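Local coordinates for macro domain-containing protein (PDB 7OMU), which joins a DarT-family domain to a macro domain in one chain and holds adenosine-5-diphosphoribose in the macro-domain pocket, at residues 59-64 with 93-97; 88-93 with 164-168; 233-239 with 383-387; 332-337 with 371-376. The protein carries 1 engineered substitution. Residue numbers count along the deposited sequence, not the author numbering.

Contact 1 (59-64 with 93-97)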
loop_
_atom_site.group_PDB
_atom_site.type_symbol
_atom_site.label_atom_id
_atom_site.label_comp_id
_atom_site.label_asym_id
_atom_site.label_seq_id
_atom_site.Cartn_x
_atom_site.Cartn_y
_atom_site.Cartn_z
ATOM N N VAL A 59 18.510 8.175 2.851
ATOM C CA VAL A 59 17.836 7.926 4.165
ATOM C C VAL A 59 17.491 6.435 4.263
ATOM O O VAL A 59 16.460 6.025 3.712
ATOM C CB VAL A 59 16.588 8.817 4.358
ATOM C CG1 VAL A 59 15.811 8.469 5.625
ATOM C CG2 VAL A 59 16.941 10.301 4.350
ATOM N N TYR A 60 18.368 5.666 4.916
ATOM C CA TYR A 60 18.125 4.299 5.451
ATOM C C TYR A 60 18.584 4.288 6.914
ATOM O O TYR A 60 19.776 4.563 7.146
ATOM C CB TYR A 60 18.903 3.238 4.664
ATOM C CG TYR A 60 18.250 2.747 3.396
ATOM C CD1 TYR A 60 16.975 2.204 3.409
ATOM C CD2 TYR A 60 18.924 2.786 2.184
ATOM C CE1 TYR A 60 16.370 1.750 2.246
ATOM C CE2 TYR A 60 18.338 2.327 1.014
ATOM C CZ TYR A 60 17.054 1.809 1.043
ATOM O OH TYR A 60 16.471 1.363 -0.110
ATOM N N ASP A 61 17.691 3.986 7.863
ATOM C CA ASP A 61 18.012 3.967 9.318
ATOM C C ASP A 61 19.232 3.066 9.548
ATOM O O ASP A 61 19.296 1.992 8.917
ATOM C CB ASP A 61 16.815 3.521 10.162
ATOM C CG ASP A 61 16.781 4.135 11.556
ATOM O OD1 ASP A 61 17.853 4.237 12.187
ATOM O OD2 ASP A 61 15.679 4.526 11.993
ATOM N N ASN A 62 20.163 3.502 10.409
ATOM C CA ASN A 62 21.445 2.810 10.723
ATOM C C ASN A 62 21.172 1.356 11.116
ATOM O O ASN A 62 21.991 0.493 10.750
ATOM C CB ASN A 62 22.223 3.514 11.839
ATOM C CG ASN A 62 23.221 4.519 11.309
ATOM O OD1 ASN A 62 23.082 5.718 11.541
ATOM N ND2 ASN A 62 24.223 4.036 10.591
ATOM N N SER A 63 20.079 1.113 11.848
ATOM C CA SER A 63 19.590 -0.231 12.250
ATOM C C SER A 63 19.543 -1.158 11.026
ATOM O O SER A 63 20.005 -2.312 11.153
ATOM C CB SER A 63 18.251 -0.138 12.936
ATOM O OG SER A 63 17.336 0.637 12.176
ATOM N N ILE A 64 19.033 -0.665 9.888
ATOM C CA ILE A 64 18.931 -1.419 8.598
ATOM C C ILE A 64 20.329 -1.558 7.976
ATOM O O ILE A 64 20.657 -2.679 7.537
ATOM C CB ILE A 64 17.940 -0.744 7.626
ATOM C CG1 ILE A 64 16.510 -0.772 8.168
ATOM C CG2 ILE A 64 18.017 -1.366 6.239
ATOM C CD1 ILE A 64 15.784 0.532 7.990
ATOM N N MET A 93 9.688 -1.646 3.066
ATOM C CA MET A 93 10.861 -0.735 3.088
ATOM C C MET A 93 10.392 0.663 2.682
ATOM O O MET A 93 10.622 1.615 3.458
ATOM C CB MET A 93 11.972 -1.195 2.141
ATOM C CG MET A 93 13.220 -0.325 2.212
ATOM S SD MET A 93 13.827 -0.169 3.915
ATOM C CE MET A 93 15.022 -1.506 3.950
ATOM N N LEU A 94 9.745 0.777 1.519
ATOM C CA LEU A 94 9.197 2.064 1.013
ATOM C C LEU A 94 8.234 2.645 2.054
ATOM O O LEU A 94 8.307 3.860 2.321
ATOM C CB LEU A 94 8.490 1.841 -0.325
ATOM C CG LEU A 94 7.979 3.109 -1.005
ATOM C CD1 LEU A 94 9.072 4.161 -1.129
ATOM C CD2 LEU A 94 7.422 2.786 -2.374
ATOM N N TYR A 95 7.387 1.800 2.642
ATOM C CA TYR A 95 6.428 2.193 3.701
ATOM C C TYR A 95 7.191 2.706 4.925
ATOM O O TYR A 95 6.755 3.715 5.504
ATOM C CB TYR A 95 5.517 1.033 4.098
ATOM C CG TYR A 95 4.290 1.492 4.837
ATOM C CD1 TYR A 95 3.175 1.929 4.146
ATOM C CD2 TYR A 95 4.262 1.544 6.222
ATOM C CE1 TYR A 95 2.043 2.368 4.813
ATOM C CE2 TYR A 95 3.141 1.985 6.904
ATOM C CZ TYR A 95 2.027 2.396 6.196
ATOM O OH TYR A 95 0.915 2.836 6.852
ATOM N N ARG A 96 8.273 2.020 5.313
ATOM C CA ARG A 96 9.118 2.399 6.477
ATOM C C ARG A 96 9.677 3.805 6.251
ATOM O O ARG A 96 9.662 4.596 7.210
ATOM C CB ARG A 96 10.260 1.405 6.707
ATOM C CG ARG A 96 11.396 1.948 7.568
ATOM C CD ARG A 96 12.183 0.888 8.293
ATOM N NE ARG A 96 12.559 1.360 9.620
ATOM C CZ ARG A 96 13.139 0.625 10.563
ATOM N NH1 ARG A 96 13.437 -0.645 10.341
ATOM N NH2 ARG A 96 13.430 1.167 11.735
ATOM N N LEU A 97 10.164 4.090 5.040
ATOM C CA LEU A 97 10.785 5.396 4.701
ATOM C C LEU A 97 9.742 6.508 4.836
ATOM O O LEU A 97 10.100 7.589 5.333
ATOM C CB LEU A 97 11.361 5.354 3.282
ATOM C CG LEU A 97 12.524 4.393 3.044
ATOM C CD1 LEU A 97 13.203 4.714 1.727
ATOM C CD2 LEU A 97 13.541 4.425 4.177
#
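Arg-96, Ile-64 and Met-93 lose the most surface here. Arg-96 sits on helix 92-99 and reaches across to the start of helix 62-70. One face of its guanidinium is covered by Ile-64, with CD1 of Ile-64 3.5 Å from NH1 of Arg-96. Its NH2 lies 4.1 Å from OD2 of Asp-61. That oxygen is well out of the guanidinium plane, so the two charges are close but form no salt bridge. Met-93, one turn earlier on the same helix, places CE 3.8 Å from CG2 of Ile-64. Its SD meets the edge of the Tyr-60 ring, 3.6 Å from CE1 of Tyr-60, which is a Met-aromatic contact. CD2 of Leu-97 lies 4.2 Å from CD1 of Tyr-60 and packs 3.4 Å from the backbone O of Val-59. The contact joins helix 92-99 to the first turn of helix 62-70 and the loop before it. Apolar and sulfur-aromatic packing dominates, and the near charges add at most a weak, undirected attraction.

Contact 2 (88-93 with 164-168)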
loop_
_atom_site.group_PDB
_atom_site.type_symbol
_atom_site.label_atom_id
_atom_site.label_comp_id
_atom_site.label_asym_id
_atom_site.label_seq_id
_atom_site.Cartn_x
_atom_site.Cartn_y
_atom_site.Cartn_z
ATOM N N GLN A 88 9.085 -5.959 -6.347
ATOM C CA GLN A 88 7.943 -5.150 -5.861
ATOM C C GLN A 88 8.478 -4.033 -4.972
ATOM O O GLN A 88 8.891 -4.289 -3.846
ATOM C CB GLN A 88 6.968 -6.046 -5.095
ATOM C CG GLN A 88 5.862 -5.273 -4.395
ATOM C CD GLN A 88 5.022 -4.514 -5.390
ATOM O OE1 GLN A 88 5.288 -3.348 -5.704
ATOM N NE2 GLN A 88 4.013 -5.198 -5.910
ATOM N N PRO A 89 8.510 -2.772 -5.452
ATOM C CA PRO A 89 8.960 -1.645 -4.630
ATOM C C PRO A 89 7.904 -1.123 -3.640
ATOM O O PRO A 89 8.295 -0.522 -2.651
ATOM C CB PRO A 89 9.282 -0.561 -5.668
ATOM C CG PRO A 89 8.326 -0.855 -6.805
ATOM C CD PRO A 89 8.158 -2.362 -6.820
ATOM N N ARG A 90 6.612 -1.337 -3.929
ATOM C CA ARG A 90 5.485 -0.959 -3.035
ATOM C C ARG A 90 5.422 -1.985 -1.901
ATOM O O ARG A 90 4.511 -2.840 -1.927
ATOM C CB ARG A 90 4.184 -0.894 -3.837
ATOM C CG ARG A 90 3.014 -0.264 -3.098
ATOM C CD ARG A 90 1.779 -0.240 -3.983
ATOM N NE ARG A 90 0.586 0.253 -3.306
ATOM C CZ ARG A 90 -0.145 -0.450 -2.437
ATOM N NH1 ARG A 90 0.198 -1.689 -2.111
ATOM N NH2 ARG A 90 -1.219 0.094 -1.885
ATOM N N ASN A 91 6.352 -1.871 -0.941
ATOM C CA ASN A 91 6.711 -2.926 0.046
ATOM C C ASN A 91 7.038 -2.290 1.399
ATOM O O ASN A 91 7.168 -1.073 1.497
ATOM C CB ASN A 91 7.871 -3.764 -0.500
ATOM C CG ASN A 91 9.162 -2.982 -0.623
ATOM O OD1 ASN A 91 9.539 -2.235 0.277
ATOM N ND2 ASN A 91 9.856 -3.157 -1.733
ATOM N N PRO A 92 7.192 -3.090 2.483
ATOM C CA PRO A 92 7.526 -2.567 3.812
ATOM C C PRO A 92 8.669 -1.547 3.924
ATOM O O PRO A 92 8.611 -0.728 4.817
ATOM C CB PRO A 92 7.957 -3.839 4.556
ATOM C CG PRO A 92 7.077 -4.904 3.973
ATOM C CD PRO A 92 6.988 -4.548 2.507
ATOM N N MET A 93 9.688 -1.646 3.066
ATOM C CA MET A 93 10.861 -0.735 3.088
ATOM C C MET A 93 10.392 0.663 2.682
ATOM O O MET A 93 10.622 1.615 3.458
ATOM C CB MET A 93 11.972 -1.195 2.141
ATOM C CG MET A 93 13.220 -0.325 2.212
ATOM S SD MET A 93 13.827 -0.169 3.915
ATOM C CE MET A 93 15.022 -1.506 3.950
ATOM N N LYS A 164 5.358 -10.581 4.337
ATOM C CA LYS A 164 6.094 -9.334 4.679
ATOM C C LYS A 164 7.581 -9.500 4.351
ATOM O O LYS A 164 8.232 -8.497 4.023
ATOM C CB LYS A 164 5.931 -8.970 6.156
ATOM C CG LYS A 164 6.432 -7.577 6.502
ATOM C CD LYS A 164 6.361 -7.232 7.968
ATOM C CE LYS A 164 6.774 -5.800 8.232
ATOM N NZ LYS A 164 7.213 -5.598 9.632
ATOM N N ARG A 165 8.106 -10.719 4.466
ATOM C CA ARG A 165 9.484 -11.065 4.038
ATOM C C ARG A 165 9.494 -11.194 2.510
ATOM O O ARG A 165 10.236 -10.442 1.866
ATOM C CB ARG A 165 9.937 -12.347 4.743
ATOM C CG ARG A 165 11.396 -12.714 4.524
ATOM C CD ARG A 165 11.740 -14.031 5.199
ATOM N NE ARG A 165 10.867 -15.124 4.796
ATOM C CZ ARG A 165 10.921 -15.763 3.627
ATOM N NH1 ARG A 165 11.820 -15.433 2.712
ATOM N NH2 ARG A 165 10.065 -16.739 3.376
ATOM N N LYS A 166 8.642 -12.067 1.965
ATOM C CA LYS A 166 8.647 -12.513 0.542
ATOM C C LYS A 166 8.501 -11.332 -0.426
ATOM O O LYS A 166 9.117 -11.392 -1.498
ATOM C CB LYS A 166 7.531 -13.533 0.287
ATOM C CG LYS A 166 7.726 -14.875 0.978
ATOM C CD LYS A 166 6.649 -15.890 0.670
ATOM C CE LYS A 166 6.707 -17.078 1.606
ATOM N NZ LYS A 166 5.942 -18.234 1.085
ATOM N N ILE A 167 7.708 -10.316 -0.083
ATOM C CA ILE A 167 7.352 -9.194 -1.007
ATOM C C ILE A 167 8.594 -8.345 -1.317
ATOM O O ILE A 167 8.615 -7.674 -2.371
ATOM C CB ILE A 167 6.205 -8.344 -0.431
ATOM C CG1 ILE A 167 5.651 -7.392 -1.492
ATOM C CG2 ILE A 167 6.636 -7.599 0.827
ATOM C CD1 ILE A 167 4.388 -6.686 -1.080
ATOM N N MET A 168 9.601 -8.380 -0.443
ATOM C CA MET A 168 10.890 -7.672 -0.643
ATOM C C MET A 168 11.915 -8.618 -1.274
ATOM O O MET A 168 13.122 -8.348 -1.148
ATOM C CB MET A 168 11.410 -7.135 0.691
ATOM C CG MET A 168 10.530 -6.047 1.235
ATOM S SD MET A 168 11.239 -5.253 2.672
ATOM C CE MET A 168 10.667 -6.361 3.961
#
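This is a buried, apolar contact between a loop with the first turn of helix 92-99 and residues 164-168, which start in helix 163-166. It lies in the DarT-family part of the chain. Ile-167 and Pro-92 lose the most surface. CG2 of Ile-167 packs 3.5 Å from CD of Pro-92, and CG1 of Ile-167 lies 3.6 Å from CG of Gln-88. The Pro-92 ring also touches Met-168, with CB of Pro-92 3.7 Å from CE of Met-168, and the aliphatic part of Lys-164, with CG of Pro-92 3.7 Å from CG of Lys-164. The amine of Lys-164 runs on to the backbone O of Ala-299. Within the loop, ND2 of Asn-91 donates to O of Gln-88 at 2.6 Å, and N of Arg-90 donates to OE1 of Gln-88 at 3.0 Å. Asn-91 is the N-cap of helix 92-99: its OD1 accepts from N of Met-93, a weak bond of 2.9 Å, and from N of Leu-94. Arg-90 centres an inverse gamma turn, and its NH1 bonds to O of Glu-155. The loop's polar groups thus bond within it or to other parts of the chain, while van der Waals packing joins it to 164-168.

Contact 3 (233-239 with 383-387). With APR (adenosine-5-diphosphoribose), chain C.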
loop_
_atom_site.group_PDB
_atom_site.type_symbol
_atom_site.label_atom_id
_atom_site.label_comp_id
_atom_site.label_asym_id
_atom_site.label_seq_id
_atom_site.Cartn_x
_atom_site.Cartn_y
_atom_site.Cartn_z
ATOM N N ASP A 233 -6.697 1.920 -2.073
ATOM C CA ASP A 233 -6.710 0.915 -0.979
ATOM C C ASP A 233 -7.050 1.622 0.334
ATOM O O ASP A 233 -6.258 2.463 0.771
ATOM C CB ASP A 233 -5.361 0.203 -0.882
ATOM C CG ASP A 233 -5.417 -1.091 -0.095
ATOM O OD1 ASP A 233 -6.387 -1.275 0.664
ATOM O OD2 ASP A 233 -4.478 -1.904 -0.252
ATOM N N MET A 234 -8.199 1.286 0.921
ATOM C CA MET A 234 -8.724 1.877 2.178
ATOM C C MET A 234 -7.690 1.728 3.303
ATOM O O MET A 234 -7.540 2.677 4.094
ATOM C CB MET A 234 -10.019 1.170 2.586
ATOM C CG MET A 234 -10.686 1.776 3.800
ATOM S SD MET A 234 -12.316 1.067 4.092
ATOM C CE MET A 234 -11.860 -0.611 4.519
ATOM N N PHE A 235 -7.006 0.580 3.368
ATOM C CA PHE A 235 -6.145 0.184 4.513
ATOM C C PHE A 235 -4.829 0.970 4.477
ATOM O O PHE A 235 -4.158 1.067 5.527
ATOM C CB PHE A 235 -5.959 -1.333 4.527
ATOM C CG PHE A 235 -7.259 -2.086 4.631
ATOM C CD1 PHE A 235 -7.986 -2.078 5.809
ATOM C CD2 PHE A 235 -7.780 -2.764 3.542
ATOM C CE1 PHE A 235 -9.199 -2.749 5.903
ATOM C CE2 PHE A 235 -8.985 -3.443 3.638
ATOM C CZ PHE A 235 -9.693 -3.434 4.817
ATOM N N PHE A 236 -4.485 1.536 3.317
ATOM C CA PHE A 236 -3.309 2.427 3.126
ATOM C C PHE A 236 -3.756 3.894 3.104
ATOM O O PHE A 236 -2.881 4.770 2.994
ATOM C CB PHE A 236 -2.526 2.036 1.870
ATOM C CG PHE A 236 -1.696 0.789 2.040
ATOM C CD1 PHE A 236 -0.584 0.794 2.863
ATOM C CD2 PHE A 236 -2.034 -0.389 1.398
ATOM C CE1 PHE A 236 0.176 -0.351 3.034
ATOM C CE2 PHE A 236 -1.275 -1.535 1.568
ATOM C CZ PHE A 236 -0.174 -1.514 2.389
ATOM N N SER A 237 -5.061 4.170 3.211
ATOM C CA SER A 237 -5.569 5.502 3.639
ATOM C C SER A 237 -5.001 5.748 5.032
ATOM O O SER A 237 -4.674 4.753 5.711
ATOM C CB SER A 237 -7.080 5.603 3.639
ATOM O OG SER A 237 -7.627 5.325 4.918
ATOM N N ARG A 238 -4.880 7.005 5.442
ATOM C CA ARG A 238 -4.390 7.326 6.805
ATOM C C ARG A 238 -5.560 7.886 7.622
ATOM O O ARG A 238 -5.307 8.635 8.594
ATOM C CB ARG A 238 -3.153 8.220 6.696
ATOM C CG ARG A 238 -1.965 7.513 6.060
ATOM C CD ARG A 238 -0.631 8.109 6.469
ATOM N NE ARG A 238 -0.371 8.000 7.901
ATOM C CZ ARG A 238 0.046 6.903 8.534
ATOM N NH1 ARG A 238 0.252 5.773 7.876
ATOM N NH2 ARG A 238 0.250 6.941 9.839
ATOM N N MET A 239 -6.791 7.492 7.276
ATOM C CA MET A 239 -8.002 7.803 8.079
ATOM C C MET A 239 -7.912 7.028 9.399
ATOM O O MET A 239 -7.347 5.914 9.407
ATOM C CB MET A 239 -9.297 7.426 7.351
ATOM C CG MET A 239 -9.529 8.181 6.048
ATOM S SD MET A 239 -9.592 9.987 6.215
ATOM C CE MET A 239 -7.979 10.417 5.569
ATOM N N VAL A 383 -13.494 12.662 5.494
ATOM C CA VAL A 383 -14.248 11.431 5.117
ATOM C C VAL A 383 -13.855 11.039 3.693
ATOM O O VAL A 383 -13.950 11.894 2.790
ATOM C CB VAL A 383 -15.767 11.638 5.225
ATOM C CG1 VAL A 383 -16.528 10.426 4.719
ATOM C CG2 VAL A 383 -16.189 11.977 6.644
ATOM N N GLN A 384 -13.443 9.785 3.507
ATOM C CA GLN A 384 -13.115 9.210 2.179
ATOM C C GLN A 384 -14.086 8.061 1.886
ATOM O O GLN A 384 -14.012 7.029 2.572
ATOM C CB GLN A 384 -11.661 8.747 2.158
ATOM C CG GLN A 384 -10.675 9.880 2.366
ATOM C CD GLN A 384 -9.244 9.436 2.209
ATOM O OE1 GLN A 384 -8.910 8.269 2.399
ATOM N NE2 GLN A 384 -8.383 10.379 1.866
ATOM N N ILE A 385 -14.984 8.258 0.923
ATOM C CA ILE A 385 -15.811 7.163 0.346
ATOM C C ILE A 385 -14.951 6.490 -0.722
ATOM O O ILE A 385 -14.546 7.177 -1.686
ATOM C CB ILE A 385 -17.145 7.691 -0.213
ATOM C CG1 ILE A 385 -18.006 8.304 0.893
ATOM C CG2 ILE A 385 -17.883 6.589 -0.951
ATOM C CD1 ILE A 385 -19.311 8.892 0.404
ATOM N N TYR A 386 -14.654 5.204 -0.533
ATOM C CA TYR A 386 -13.759 4.419 -1.418
ATOM C C TYR A 386 -14.613 3.717 -2.469
ATOM O O TYR A 386 -15.358 2.773 -2.117
ATOM C CB TYR A 386 -12.879 3.480 -0.594
ATOM C CG TYR A 386 -11.585 4.129 -0.182
ATOM C CD1 TYR A 386 -11.509 4.937 0.942
ATOM C CD2 TYR A 386 -10.450 3.987 -0.960
ATOM C CE1 TYR A 386 -10.328 5.562 1.303
ATOM C CE2 TYR A 386 -9.257 4.597 -0.610
ATOM C CZ TYR A 386 -9.197 5.392 0.521
ATOM O OH TYR A 386 -8.021 5.998 0.846
ATOM N N LEU A 387 -14.493 4.183 -3.715
ATOM C CA LEU A 387 -15.259 3.673 -4.881
ATOM C C LEU A 387 -14.950 2.193 -5.082
ATOM O O LEU A 387 -13.824 1.748 -4.857
ATOM C CB LEU A 387 -14.893 4.471 -6.137
ATOM C CG LEU A 387 -15.212 5.965 -6.104
ATOM C CD1 LEU A 387 -14.760 6.640 -7.391
ATOM C CD2 LEU A 387 -16.695 6.211 -5.858
HETATM N N1 APR C . -10.229 -0.384 -0.724
HETATM C C2 APR C . -11.380 0.140 -1.170
HETATM N N3 APR C . -12.477 -0.478 -1.605
HETATM C C4 APR C . -12.318 -1.812 -1.556
HETATM C C5 APR C . -11.199 -2.498 -1.129
HETATM C C6 APR C . -10.100 -1.732 -0.691
HETATM N N6 APR C . -8.957 -2.255 -0.254
HETATM N N7 APR C . -11.412 -3.868 -1.224
HETATM C C8 APR C . -12.632 -3.985 -1.697
HETATM N N9 APR C . -13.231 -2.763 -1.922
HETATM C "C1'" APR C . -14.575 -2.499 -2.441
HETATM C "C2'" APR C . -15.092 -3.563 -3.407
HETATM O "O2'" APR C . -14.790 -3.223 -4.744
HETATM C "C3'" APR C . -16.602 -3.591 -3.136
HETATM O "O3'" APR C . -17.322 -3.005 -4.213
HETATM O "O4'" APR C . -15.466 -2.486 -1.353
HETATM C "C4'" APR C . -16.797 -2.804 -1.829
HETATM C "C5'" APR C . -17.568 -3.510 -0.734
HETATM O "O5'" APR C . -16.875 -4.730 -0.331
HETATM P PA APR C . -17.677 -6.068 0.084
HETATM O O1A APR C . -16.912 -6.793 1.143
HETATM O O2A APR C . -18.041 -6.833 -1.146
HETATM O O3A APR C . -19.018 -5.477 0.750
HETATM P PB APR C . -20.587 -5.812 0.631
HETATM O O1B APR C . -20.980 -5.708 -0.805
HETATM O O2B APR C . -21.333 -4.976 1.619
HETATM O O5D APR C . -20.629 -7.355 1.091
HETATM C C5D APR C . -20.692 -7.692 2.507
HETATM O O4D APR C . -19.299 -9.646 2.237
HETATM O O1D APR C . -17.576 -8.491 3.240
HETATM C C1D APR C . -18.390 -9.601 3.344
HETATM O O2D APR C . -18.893 -10.406 5.642
HETATM C C2D APR C . -19.252 -9.503 4.613
HETATM O O3D APR C . -21.063 -11.083 4.126
HETATM C C3D APR C . -20.683 -9.714 4.121
HETATM C C4D APR C . -20.593 -9.190 2.684
#
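Tyr-386 decides this contact through its side-chain conformation. With chi1 at -90° and chi2 at 84°, its ring faces the backbone at Met-234. CA of Met-234 stands over the ring face, 3.9 Å from the Tyr-386 centroid, as a CH-pi contact. OH of Tyr-386 donates to OE1 of Gln-384 at 2.9 Å and lies 3.0 Å from CB of Ser-237. Gln-384 takes chi1 m and chi2 t, so it extends to place OE1 3.7 Å from CG of Met-239. Ser-237 has an off-well chi1 of 95°; its OG donates to O of Met-234 at 2.8 Å. OD1 of Asp-233 accepts from N6 of APR at 2.9 Å, while its OD2 forms a salt bridge with Arg-259. N of Met-234 donates to N1 of APR at 3.1 Å, and CB of Tyr-386 lies 3.7 Å from C2 of APR. Adenine recognition by an aspartate and the next backbone amide, here in the loop after strand 227-231, is typical of the macro-domain ligand pocket.

Contact 4 (332-337 with 371-376)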
loop_
_atom_site.group_PDB
_atom_site.type_symbol
_atom_site.label_atom_id
_atom_site.label_comp_id
_atom_site.label_asym_id
_atom_site.label_seq_id
_atom_site.Cartn_x
_atom_site.Cartn_y
_atom_site.Cartn_z
ATOM N N ILE A 332 -28.435 0.197 5.699
ATOM C CA ILE A 332 -27.355 1.165 5.353
ATOM C C ILE A 332 -27.750 2.548 5.883
ATOM O O ILE A 332 -26.958 3.136 6.643
ATOM C CB ILE A 332 -27.102 1.160 3.834
ATOM C CG1 ILE A 332 -26.497 -0.173 3.388
ATOM C CG2 ILE A 332 -26.250 2.348 3.418
ATOM C CD1 ILE A 332 -26.418 -0.351 1.887
ATOM N N GLU A 333 -28.931 3.043 5.498
ATOM C CA GLU A 333 -29.480 4.353 5.945
ATOM C C GLU A 333 -29.336 4.445 7.468
ATOM O O GLU A 333 -28.819 5.467 7.954
ATOM C CB GLU A 333 -30.933 4.510 5.493
ATOM C CG GLU A 333 -31.481 5.920 5.671
ATOM C CD GLU A 333 -32.316 6.438 4.512
ATOM O OE1 GLU A 333 -32.773 5.610 3.690
ATOM O OE2 GLU A 333 -32.496 7.672 4.425
ATOM N N SER A 334 -29.749 3.393 8.178
ATOM C CA SER A 334 -29.633 3.249 9.653
ATOM C C SER A 334 -28.183 3.472 10.096
ATOM O O SER A 334 -27.947 4.367 10.921
ATOM C CB SER A 334 -30.126 1.902 10.099
ATOM O OG SER A 334 -29.924 1.745 11.496
ATOM N N GLY A 335 -27.256 2.670 9.568
ATOM C CA GLY A 335 -25.821 2.718 9.904
ATOM C C GLY A 335 -25.222 4.091 9.651
ATOM O O GLY A 335 -24.413 4.542 10.481
ATOM N N LEU A 336 -25.598 4.737 8.544
ATOM C CA LEU A 336 -25.084 6.080 8.161
ATOM C C LEU A 336 -25.568 7.112 9.185
ATOM O O LEU A 336 -24.745 7.930 9.625
ATOM C CB LEU A 336 -25.546 6.423 6.742
ATOM C CG LEU A 336 -24.883 5.609 5.631
ATOM C CD1 LEU A 336 -25.641 5.748 4.320
ATOM C CD2 LEU A 336 -23.431 6.026 5.455
ATOM N N ARG A 337 -26.849 7.056 9.558
ATOM C CA ARG A 337 -27.440 7.901 10.631
ATOM C C ARG A 337 -26.634 7.692 11.912
ATOM O O ARG A 337 -26.255 8.698 12.540
ATOM C CB ARG A 337 -28.914 7.550 10.853
ATOM C CG ARG A 337 -29.569 8.291 12.011
ATOM C CD ARG A 337 -31.087 8.230 11.982
ATOM N NE ARG A 337 -31.649 8.777 10.749
ATOM C CZ ARG A 337 -31.826 10.072 10.486
ATOM N NH1 ARG A 337 -31.474 10.998 11.364
ATOM N NH2 ARG A 337 -32.344 10.434 9.326
ATOM N N LEU A 371 -26.995 8.233 -1.284
ATOM C CA LEU A 371 -27.393 7.910 0.113
ATOM C C LEU A 371 -26.209 8.156 1.059
ATOM O O LEU A 371 -26.389 8.887 2.045
ATOM C CB LEU A 371 -27.866 6.454 0.182
ATOM C CG LEU A 371 -28.269 5.952 1.568
ATOM C CD1 LEU A 371 -29.294 6.877 2.216
ATOM C CD2 LEU A 371 -28.793 4.527 1.489
ATOM N N MET A 372 -25.045 7.578 0.758
ATOM C CA MET A 372 -23.815 7.689 1.586
ATOM C C MET A 372 -23.399 9.160 1.682
ATOM O O MET A 372 -23.093 9.611 2.797
ATOM C CB MET A 372 -22.657 6.892 0.979
ATOM C CG MET A 372 -22.794 5.395 1.116
ATOM S SD MET A 372 -21.396 4.546 0.333
ATOM C CE MET A 372 -20.141 4.778 1.587
ATOM N N CYS A 373 -23.366 9.868 0.552
ATOM C CA CYS A 373 -22.925 11.287 0.470
ATOM C C CYS A 373 -23.877 12.159 1.294
ATOM O O CYS A 373 -23.382 12.923 2.143
ATOM C CB CYS A 373 -22.854 11.770 -0.976
ATOM S SG CYS A 373 -21.458 11.066 -1.890
ATOM N N ARG A 374 -25.188 12.018 1.062
ATOM C CA ARG A 374 -26.275 12.715 1.800
ATOM C C ARG A 374 -25.927 12.790 3.288
ATOM O O ARG A 374 -26.064 13.877 3.860
ATOM C CB ARG A 374 -27.609 11.977 1.654
ATOM C CG ARG A 374 -28.411 12.332 0.410
ATOM C CD ARG A 374 -29.721 11.560 0.380
ATOM N NE ARG A 374 -30.425 11.656 1.662
ATOM C CZ ARG A 374 -31.180 10.700 2.213
ATOM N NH1 ARG A 374 -31.365 9.534 1.609
ATOM N NH2 ARG A 374 -31.748 10.910 3.389
ATOM N N TYR A 375 -25.508 11.671 3.884
ATOM C CA TYR A 375 -25.285 11.534 5.345
ATOM C C TYR A 375 -23.867 11.980 5.715
ATOM O O TYR A 375 -23.721 12.770 6.666
ATOM C CB TYR A 375 -25.571 10.101 5.795
ATOM C CG TYR A 375 -27.036 9.822 6.011
ATOM C CD1 TYR A 375 -27.655 10.131 7.216
ATOM C CD2 TYR A 375 -27.813 9.274 5.006
ATOM C CE1 TYR A 375 -29.003 9.890 7.419
ATOM C CE2 TYR A 375 -29.165 9.033 5.191
ATOM C CZ TYR A 375 -29.763 9.341 6.401
ATOM O OH TYR A 375 -31.093 9.089 6.583
ATOM N N LEU A 376 -22.857 11.486 4.999
ATOM C CA LEU A 376 -21.430 11.646 5.386
ATOM C C LEU A 376 -20.936 13.061 5.067
ATOM O O LEU A 376 -19.858 13.429 5.570
ATOM C CB LEU A 376 -20.595 10.588 4.663
ATOM C CG LEU A 376 -20.860 9.149 5.092
ATOM C CD1 LEU A 376 -20.157 8.173 4.167
ATOM C CD2 LEU A 376 -20.424 8.926 6.530
#
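Leu-371 begins the second segment by packing against three residues of helix 329-346. Its CD2 is 3.9 Å from CG2 of Ile-332, its CD1 3.8 Å from CD of Glu-333, and its CG 3.8 Å from CD1 of Leu-336. Met-372 follows, with CA also 3.8 Å from CD1 of Leu-336. Leu-336 is a knob in a hole formed by Leu-371, Met-372, Tyr-375 and Leu-376. The two helix segments run nearly parallel, at 20° and 9.6 Å between axes. They pack side by side in the macro domain, an alpha/beta fold, where Met-372 and Leu-376 also touch strands 351-354 and 383-386. Next, Arg-374 forms a long salt bridge, its NH2 3.5 Å from OE2 of Glu-333. Tyr-375 OH donates to the same OE2 of Glu-333 at 2.9 Å. The Tyr-375 OH also accepts a weak bond from NH2 of Arg-337 at 3.3 Å, and the Tyr-375 ring packs its CG 3.8 Å from CB of Leu-336. Leu-376 closes the segment with CG 4.1 Å from CD2 of Leu-336.

Contacts 1 and 2 share Met-93 and helix 92-99, so they join this helix to two different parts of the DarT-family region. Contact 2 is buried; contact 1 is partly buried, with Arg-96 among its main residues. Contacts 3 and 4 belong to the macro-domain half and meet where Ile-385 touches Met-372, Cys-373 and Leu-376. Contact 3 is partly buried and binds APR directly; contact 4 is buried, with an apolar core and a polar edge. The two halves touch through contacts 2 and 3, where NH2 of Arg-90 lies 3.4 Å from CD2 of Phe-236, and through contacts 1 and 3, where CE1 of Tyr-95 lies 3.6 Å from CD1 of Phe-236.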